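Long-range contact in N-acyl-D-glutamate deacylase (PDB 3GIP), which hydrolyses N-acyl-D-glutamates to release D-glutamate, as a zinc-containing deacylase of the amidohydrolase superfamily: residues 6-11 against 31-36. Sequence-based numbering, arbitrary orientation.
Sequences KLDFKI and VRDGRI
V31 O takes two backbone N-H groups, from D8 N at 2.8 Å and F9 N at 3.2 Å. V31 N donates to F9 O, making F9 and V31 an antiparallel hydrogen-bonded pair. With D8 and F9 both facing V31, this is a classic beta bulge; it falls where 6-11 turns a corner at D8. The bulge belongs to the four-stranded mixed sheet near the N-terminus, in which strand 28-32 runs between 7-12 and 35-40. A type I' turn, R32 to R35, connects 28-32 to 35-40, and D8 reaches over to it. D8 OD2 accepts D33 N at 2.7 Å, an almost straight bond (171°), and a water held by G34 N donates a weak bond to the same oxygen. D8 OD1 forms a salt bridge with R48. A bend at chi3 (-60°) sets R32 NE, which donates a long 3.3 Å bond to K6 O; that oxygen lies in the guanidinium plane, while R32 NH2 bonds to E5 O. L7 crosses R32 at about a right angle, and L7 CD2 lies over one face of the R32 guanidinium, 3.5 Å from R32 NH2. Among apolar groups, F9 CB meets V31 CB at 3.8 Å.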
loop_
_atom_site.group_PDB
_atom_site.type_symbol
_atom_site.label_atom_id
_atom_site.label_comp_id
_atom_site.label_asym_id
_atom_site.label_seq_id
_atom_site.Cartn_x
_atom_site.Cartn_y
_atom_site.Cartn_z
ATOM N N LYS A 6 35.654 1.638 10.270
ATOM C CA LYS A 6 34.614 2.257 11.080
ATOM C C LYS A 6 33.218 2.082 10.489
ATOM O O LYS A 6 33.019 2.208 9.279
ATOM C CB LYS A 6 34.918 3.746 11.259
ATOM C CG LYS A 6 34.053 4.444 12.293
ATOM C CD LYS A 6 34.582 5.840 12.578
ATOM C CE LYS A 6 33.803 6.514 13.693
ATOM N NZ LYS A 6 34.385 7.843 14.040
ATOM N N LEU A 7 32.256 1.784 11.358
ATOM C CA LEU A 7 30.869 1.608 10.947
ATOM C C LEU A 7 30.211 2.977 10.843
ATOM O O LEU A 7 30.569 3.900 11.575
ATOM C CB LEU A 7 30.109 0.771 11.979
ATOM C CG LEU A 7 30.441 -0.715 12.109
ATOM C CD1 LEU A 7 29.745 -1.287 13.335
ATOM C CD2 LEU A 7 30.007 -1.450 10.852
ATOM N N ASP A 8 29.253 3.108 9.934
ATOM C CA ASP A 8 28.553 4.375 9.774
ATOM C C ASP A 8 27.464 4.494 10.829
ATOM O O ASP A 8 27.120 5.595 11.263
ATOM C CB ASP A 8 27.937 4.478 8.378
ATOM C CG ASP A 8 28.983 4.618 7.293
ATOM O OD1 ASP A 8 29.901 5.446 7.465
ATOM O OD2 ASP A 8 28.888 3.912 6.269
ATOM N N PHE A 9 26.936 3.348 11.249
ATOM C CA PHE A 9 25.878 3.311 12.246
ATOM C C PHE A 9 25.894 1.969 12.969
ATOM O O PHE A 9 26.305 0.953 12.410
ATOM C CB PHE A 9 24.519 3.484 11.557
ATOM C CG PHE A 9 23.601 4.472 12.228
ATOM C CD1 PHE A 9 23.226 5.639 11.571
ATOM C CD2 PHE A 9 23.090 4.228 13.502
ATOM C CE1 PHE A 9 22.356 6.552 12.166
ATOM C CE2 PHE A 9 22.215 5.136 14.108
ATOM C CZ PHE A 9 21.849 6.300 13.436
ATOM N N LYS A 10 25.470 1.972 14.224
ATOM C CA LYS A 10 25.377 0.735 14.980
ATOM C C LYS A 10 24.217 0.887 15.952
ATOM O O LYS A 10 24.018 1.952 16.534
ATOM C CB LYS A 10 26.683 0.415 15.723
ATOM C CG LYS A 10 26.997 1.252 16.951
ATOM C CD LYS A 10 28.232 0.685 17.643
ATOM C CE LYS A 10 28.582 1.434 18.919
ATOM N NZ LYS A 10 29.763 0.823 19.601
ATOM N N ILE A 11 23.430 -0.173 16.079
ATOM C CA ILE A 11 22.276 -0.191 16.968
ATOM C C ILE A 11 22.542 -1.319 17.950
ATOM O O ILE A 11 22.525 -2.495 17.583
ATOM C CB ILE A 11 20.989 -0.464 16.177
ATOM C CG1 ILE A 11 20.839 0.587 15.074
ATOM C CG2 ILE A 11 19.789 -0.446 17.114
ATOM C CD1 ILE A 11 19.693 0.323 14.122
ATOM N N VAL A 31 26.007 -0.976 10.498
ATOM C CA VAL A 31 25.731 -0.479 9.158
ATOM C C VAL A 31 26.921 0.256 8.551
ATOM O O VAL A 31 27.620 1.004 9.235
ATOM C CB VAL A 31 24.522 0.489 9.170
ATOM C CG1 VAL A 31 24.280 1.052 7.776
ATOM C CG2 VAL A 31 23.284 -0.233 9.671
ATOM N N ARG A 32 27.150 0.031 7.262
ATOM C CA ARG A 32 28.225 0.713 6.553
ATOM C C ARG A 32 27.886 0.800 5.073
ATOM O O ARG A 32 27.470 -0.185 4.459
ATOM C CB ARG A 32 29.565 -0.006 6.726
ATOM C CG ARG A 32 30.725 0.818 6.168
ATOM C CD ARG A 32 32.032 0.051 6.100
ATOM N NE ARG A 32 32.487 -0.414 7.404
ATOM C CZ ARG A 32 32.466 -1.686 7.788
ATOM N NH1 ARG A 32 32.010 -2.620 6.964
ATOM N NH2 ARG A 32 32.907 -2.025 8.991
ATOM N N ASP A 33 28.058 1.991 4.510
ATOM C CA ASP A 33 27.780 2.226 3.101
ATOM C C ASP A 33 26.346 1.873 2.721
ATOM O O ASP A 33 26.088 1.361 1.629
ATOM C CB ASP A 33 28.766 1.439 2.236
ATOM C CG ASP A 33 30.209 1.811 2.521
ATOM O OD1 ASP A 33 30.533 3.015 2.454
ATOM O OD2 ASP A 33 31.017 0.904 2.813
ATOM N N GLY A 34 25.424 2.149 3.641
ATOM C CA GLY A 34 24.012 1.897 3.405
ATOM C C GLY A 34 23.545 0.465 3.565
ATOM O O GLY A 34 22.352 0.185 3.448
ATOM N N ARG A 35 24.473 -0.440 3.853
ATOM C CA ARG A 35 24.144 -1.854 3.997
ATOM C C ARG A 35 24.405 -2.374 5.401
ATOM O O ARG A 35 25.113 -1.745 6.189
ATOM C CB ARG A 35 24.987 -2.676 3.021
ATOM C CG ARG A 35 24.925 -2.217 1.581
ATOM C CD ARG A 35 23.912 -3.016 0.802
ATOM N NE ARG A 35 24.070 -2.834 -0.637
ATOM C CZ ARG A 35 23.478 -3.598 -1.548
ATOM N NH1 ARG A 35 22.693 -4.596 -1.165
ATOM N NH2 ARG A 35 23.665 -3.362 -2.839
ATOM N N ILE A 36 23.831 -3.531 5.709
ATOM C CA ILE A 36 24.048 -4.157 7.002
ATOM C C ILE A 36 25.435 -4.779 6.882
ATOM O O ILE A 36 25.638 -5.728 6.123
ATOM C CB ILE A 36 22.990 -5.243 7.280
ATOM C CG1 ILE A 36 21.600 -4.598 7.308
ATOM C CG2 ILE A 36 23.285 -5.937 8.601
ATOM C CD1 ILE A 36 20.472 -5.573 7.546
HETATM O O HOH W 1 25.559 3.949 5.811
#